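Local coordinates for protein malate dehydrogenase (Naegleria fowleri, PDB 6UM4) that probably catalyses the reversible NAD-linked interconversion of malate and oxaloacetate, at residues 248-251 / 252-256; 303-306 / 307-311. All blocks are in the same frame, centred on the assembly; numbering follows the deposited sequence.

Interaction 1 of 2, residues 248-251 / 252-256; sequences MTRL and DHDRG
Asp254 OD1 is gripped twice. Arg250 NE donates to OD1 at 3.3 Å, the weaker hold by length but also a salt bridge, and a water donates to OD1 at 2.6 Å. The same water accepts from Arg250 NH2, so a direct bond and a water bridge run side by side between the two residues. OD1 lies almost exactly in the guanidinium plane, at its edge, and is met on its syn side but tilted about 30° out of the carboxylate plane; the carboxylate itself is turned 78° from the guanidinium. A bend at chi2 (49°) in the Arg250 chain carries NE back over the turn to Asp254, and NH1 goes on to a salt bridge with Asp345. Beneath lies ordinary helical bonding: Asp254 N gives to Arg250 O at 2.8 Å, and His253 N to Thr249 O at 2.9 Å.

One residue further along, Leu251 packs on Arg255. Leu251 CD2 sits over the centre of one face of the guanidinium, 3.4 Å from Arg255 CZ, and covers that face. An extended chain from CG to NE lays Arg255 across the leucine, and its NE faces Asp152 of the second subunit in a long, weak ion pair. Asp252 OD2 lies 3.8 Å from Thr249 CB; that oxygen is hydrogen-bonded to His280 ND1, while Thr249 OG1 pairs with Ser373 OG. His253 ND1 is held by Ser355 OG.

This buried first turn of helix 250-264 carries the Leu-Asp-X-X-Arg sequence of lactate/malate dehydrogenases. In relatives its aspartate pairs with the catalytic histidine and its arginine binds the substrate carboxylate; the Asp252-His280 bond and the placing of Arg255 are consistent with such an active site.

Interaction 2 of 2, residues 303-306 / 307-311; sequences NDEQ and WITNE
An Asx turn caps the N terminus of helix 305-317, and Asp304, the capping residue, also leans on Trp307 in the first turn. Asp304 OD1 accepts from Gln306 N at 3.0 Å, but not squarely: the N-H···O angle is 140° and the donor stands above the carboxylate plane. With CG anti to the backbone N (chi1 -176°), the Asp304 carboxylate folds over the helix start, where Asp304 CG comes within 4.1 Å of Trp307 CB. The acid and the indole lie with their planes at 45° to each other.

Trp307 then leads away from the cap. Its indole is buried against Leu288, Val301 and Ile302, and meets the ring of Phe312 further along the same helix. The tryptophan is the buried residue of this turn and packs the helix start against the preceding loops. Ile308 adds to this by touching Leu288, while its CG1 sits 3.3 Å from Asp304 O, the carbonyl that also takes the Ile308 N-H at 3.0 Å.

The next residues along carry the polar side of the turn. Asn310 N reaches Gln306 O with a 2.8 Å hydrogen bond; Asn310 CG lies 3.3 Å from the same oxygen, only moderately out of the carbonyl plane, without its amide making a bond to it. Thr309 faces helix 394-414, touching Phe395 and Arg399, and its side chain runs alongside that of Glu305, pointing the same way.

Glu305 O has two donors, both from Thr309, arriving from opposite faces of the carbonyl plane. The backbone N of Thr309 reaches Glu305 O at 3.0 Å, and the hydroxyl, set beside its own backbone N, gives its proton to Glu305 O from Thr309 OG1 at 2.9 Å.

How the interactions relate
Neither contact closes a long loop: each ties up the first turn of a helix, and interaction 1 is complete before interaction 2 begins, so they stand in series without nesting or crossing. The chain leaves edge strand 245-247 of the parallel Rossmann sheet and enters helix 250-264 through interaction 1, at the passage from the nucleotide-binding half to the C-terminal half. It then runs through the antiparallel strands 271-277, 285-287 and 292-293 before interaction 2 starts helix 305-317 at the periphery. Their centres are 19 Å apart and their nearest atoms about 7 Å: one lies in the buried middle, the other on the surface.

Interaction 1 of 2, residues 248-251 / 252-256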
loop_
_atom_site.group_PDB
_atom_site.type_symbol
_atom_site.label_atom_id
_atom_site.label_comp_id
_atom_site.label_asym_id
_atom_site.label_seq_id
_atom_site.Cartn_x
_atom_site.Cartn_y
_atom_site.Cartn_z
ATOM N N MET A 248 0.642 17.128 -8.932
ATOM C CA MET A 248 -0.291 16.542 -7.970
ATOM C C MET A 248 -0.647 17.499 -6.833
ATOM O O MET A 248 0.209 17.842 -6.008
ATOM C CB MET A 248 0.273 15.264 -7.363
ATOM C CG MET A 248 -0.827 14.519 -6.643
ATOM S SD MET A 248 -0.332 12.924 -5.999
ATOM C CE MET A 248 0.709 13.491 -4.641
ATOM N N THR A 249 -1.919 17.885 -6.756
ATOM C CA THR A 249 -2.475 18.543 -5.572
ATOM C C THR A 249 -3.533 17.678 -4.906
ATOM O O THR A 249 -4.265 18.151 -4.019
ATOM C CB THR A 249 -3.075 19.892 -5.948
ATOM O OG1 THR A 249 -3.979 19.698 -7.040
ATOM C CG2 THR A 249 -1.969 20.831 -6.379
ATOM N N ARG A 250 -3.646 16.423 -5.346
ATOM C CA ARG A 250 -4.691 15.545 -4.858
ATOM C C ARG A 250 -4.541 15.295 -3.374
ATOM O O ARG A 250 -5.529 15.009 -2.697
ATOM C CB ARG A 250 -4.646 14.220 -5.631
ATOM C CG ARG A 250 -5.759 13.229 -5.286
ATOM C CD ARG A 250 -7.118 13.924 -5.310
ATOM N NE ARG A 250 -8.196 12.972 -5.120
ATOM C CZ ARG A 250 -8.770 12.274 -6.092
ATOM N NH1 ARG A 250 -8.372 12.425 -7.356
ATOM N NH2 ARG A 250 -9.736 11.404 -5.792
ATOM N N LEU A 251 -3.312 15.377 -2.848
ATOM C CA LEU A 251 -3.130 15.137 -1.424
ATOM C C LEU A 251 -3.621 16.337 -0.616
ATOM O O LEU A 251 -4.273 16.169 0.424
ATOM C CB LEU A 251 -1.672 14.808 -1.104
ATOM C CG LEU A 251 -1.484 14.509 0.385
ATOM C CD1 LEU A 251 -2.314 13.300 0.813
ATOM C CD2 LEU A 251 -0.022 14.385 0.823
ATOM N N ASP A 252 -3.317 17.555 -1.076
ATOM C CA ASP A 252 -3.940 18.735 -0.483
ATOM C C ASP A 252 -5.457 18.594 -0.505
ATOM O O ASP A 252 -6.142 18.823 0.505
ATOM C CB ASP A 252 -3.506 20.006 -1.214
ATOM C CG ASP A 252 -1.985 20.142 -1.351
ATOM O OD1 ASP A 252 -1.241 20.053 -0.352
ATOM O OD2 ASP A 252 -1.526 20.421 -2.480
ATOM N N HIS A 253 -5.990 18.212 -1.663
ATOM C CA HIS A 253 -7.427 18.018 -1.827
ATOM C C HIS A 253 -7.982 17.037 -0.798
ATOM O O HIS A 253 -8.925 17.352 -0.061
ATOM C CB HIS A 253 -7.696 17.538 -3.256
ATOM C CG HIS A 253 -9.135 17.275 -3.549
ATOM N ND1 HIS A 253 -9.912 18.145 -4.281
ATOM C CD2 HIS A 253 -9.937 16.234 -3.222
ATOM C CE1 HIS A 253 -11.135 17.657 -4.389
ATOM N NE2 HIS A 253 -11.177 16.495 -3.759
ATOM N N ASP A 254 -7.382 15.850 -0.713
ATOM C CA ASP A 254 -7.866 14.849 0.222
ATOM C C ASP A 254 -7.685 15.294 1.668
ATOM O O ASP A 254 -8.451 14.874 2.545
ATOM C CB ASP A 254 -7.157 13.498 -0.022
ATOM C CG ASP A 254 -7.579 12.843 -1.336
ATOM O OD1 ASP A 254 -8.640 13.229 -1.900
ATOM O OD2 ASP A 254 -6.835 11.955 -1.823
ATOM N N ARG A 255 -6.641 16.076 1.956
ATOM C CA ARG A 255 -6.470 16.568 3.317
ATOM C C ARG A 255 -7.587 17.528 3.690
ATOM O O ARG A 255 -8.072 17.508 4.826
ATOM C CB ARG A 255 -5.106 17.232 3.477
ATOM C CG ARG A 255 -3.961 16.243 3.536
ATOM C CD ARG A 255 -2.641 16.947 3.369
ATOM N NE ARG A 255 -1.527 16.119 3.806
ATOM C CZ ARG A 255 -0.259 16.405 3.553
ATOM N NH1 ARG A 255 0.048 17.495 2.846
ATOM N NH2 ARG A 255 0.697 15.598 3.986
ATOM N N GLY A 256 -8.008 18.369 2.740
ATOM C CA GLY A 256 -9.155 19.226 2.979
ATOM C C GLY A 256 -10.415 18.430 3.255
ATOM O O GLY A 256 -11.165 18.733 4.191
HETATM O O HOH W 1 -10.570 11.768 -2.926
#

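Interaction 2 of 2, residues 303-306 / 307-311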
loop_
_atom_site.group_PDB
_atom_site.type_symbol
_atom_site.label_atom_id
_atom_site.label_comp_id
_atom_site.label_asym_id
_atom_site.label_seq_id
_atom_site.Cartn_x
_atom_site.Cartn_y
_atom_site.Cartn_z
ATOM N N ASN A 303 -19.546 27.305 6.436
ATOM C CA ASN A 303 -19.943 28.637 5.981
ATOM C C ASN A 303 -19.171 29.734 6.694
ATOM O O ASN A 303 -19.157 30.880 6.230
ATOM C CB ASN A 303 -21.434 28.873 6.242
ATOM C CG ASN A 303 -22.338 27.888 5.519
ATOM O OD1 ASN A 303 -22.087 27.514 4.383
ATOM N ND2 ASN A 303 -23.390 27.452 6.196
ATOM N N ASP A 304 -18.568 29.412 7.833
ATOM C CA ASP A 304 -17.953 30.393 8.721
ATOM C C ASP A 304 -16.589 30.786 8.169
ATOM O O ASP A 304 -15.617 30.024 8.287
ATOM C CB ASP A 304 -17.857 29.823 10.133
ATOM C CG ASP A 304 -17.312 30.818 11.136
ATOM O OD1 ASP A 304 -16.853 31.906 10.725
ATOM O OD2 ASP A 304 -17.377 30.531 12.347
ATOM N N GLU A 305 -16.505 31.998 7.599
ATOM C CA GLU A 305 -15.274 32.447 6.960
ATOM C C GLU A 305 -14.134 32.625 7.955
ATOM O O GLU A 305 -12.966 32.557 7.558
ATOM C CB GLU A 305 -15.527 33.765 6.213
ATOM C CG GLU A 305 -14.353 34.300 5.395
ATOM C CD GLU A 305 -14.577 35.746 4.965
ATOM O OE1 GLU A 305 -15.653 36.040 4.389
ATOM O OE2 GLU A 305 -13.693 36.594 5.234
ATOM N N GLN A 306 -14.432 32.860 9.232
ATOM C CA GLN A 306 -13.348 32.985 10.201
ATOM C C GLN A 306 -12.731 31.628 10.508
ATOM O O GLN A 306 -11.507 31.517 10.661
ATOM C CB GLN A 306 -13.854 33.671 11.465
ATOM C CG GLN A 306 -14.351 35.078 11.169
ATOM C CD GLN A 306 -14.615 35.894 12.422
ATOM O OE1 GLN A 306 -14.502 35.387 13.544
ATOM N NE2 GLN A 306 -14.972 37.172 12.235
ATOM N N TRP A 307 -13.557 30.584 10.607
ATOM C CA TRP A 307 -13.008 29.247 10.794
ATOM C C TRP A 307 -12.199 28.831 9.569
ATOM O O TRP A 307 -11.111 28.256 9.693
ATOM C CB TRP A 307 -14.132 28.247 11.055
ATOM C CG TRP A 307 -13.658 26.810 11.065
ATOM C CD1 TRP A 307 -13.037 26.158 12.090
ATOM C CD2 TRP A 307 -13.761 25.862 9.992
ATOM N NE1 TRP A 307 -12.758 24.858 11.727
ATOM C CE2 TRP A 307 -13.195 24.651 10.446
ATOM C CE3 TRP A 307 -14.297 25.914 8.702
ATOM C CZ2 TRP A 307 -13.133 23.509 9.650
ATOM C CZ3 TRP A 307 -14.235 24.778 7.913
ATOM C CH2 TRP A 307 -13.657 23.592 8.388
ATOM N N ILE A 308 -12.712 29.137 8.377
ATOM C CA ILE A 308 -11.979 28.845 7.147
ATOM C C ILE A 308 -10.610 29.498 7.198
ATOM O O ILE A 308 -9.582 28.854 6.964
ATOM C CB ILE A 308 -12.776 29.330 5.923
ATOM C CG1 ILE A 308 -14.069 28.538 5.783
ATOM C CG2 ILE A 308 -11.930 29.227 4.660
ATOM C CD1 ILE A 308 -14.865 28.943 4.585
ATOM N N THR A 309 -10.587 30.790 7.525
ATOM C CA THR A 309 -9.356 31.566 7.462
ATOM C C THR A 309 -8.403 31.200 8.593
ATOM O O THR A 309 -7.186 31.115 8.387
ATOM C CB THR A 309 -9.684 33.055 7.515
ATOM O OG1 THR A 309 -10.458 33.400 6.362
ATOM C CG2 THR A 309 -8.400 33.872 7.490
ATOM N N ASN A 310 -8.924 31.009 9.803
ATOM C CA ASN A 310 -8.037 30.852 10.946
ATOM C C ASN A 310 -7.687 29.407 11.249
ATOM O O ASN A 310 -6.692 29.164 11.944
ATOM C CB ASN A 310 -8.642 31.487 12.198
ATOM C CG ASN A 310 -8.904 32.962 12.022
ATOM O OD1 ASN A 310 -8.168 33.650 11.311
ATOM N ND2 ASN A 310 -9.906 33.472 12.710
ATOM N N GLU A 311 -8.482 28.449 10.773
ATOM C CA GLU A 311 -8.197 27.066 11.099
ATOM C C GLU A 311 -8.117 26.198 9.853
ATOM O O GLU A 311 -7.072 25.594 9.581
ATOM C CB GLU A 311 -9.244 26.525 12.075
ATOM C CG GLU A 311 -9.215 27.207 13.427
ATOM C CD GLU A 311 -10.091 26.502 14.451
ATOM O OE1 GLU A 311 -9.908 25.278 14.679
ATOM O OE2 GLU A 311 -10.985 27.175 15.011
#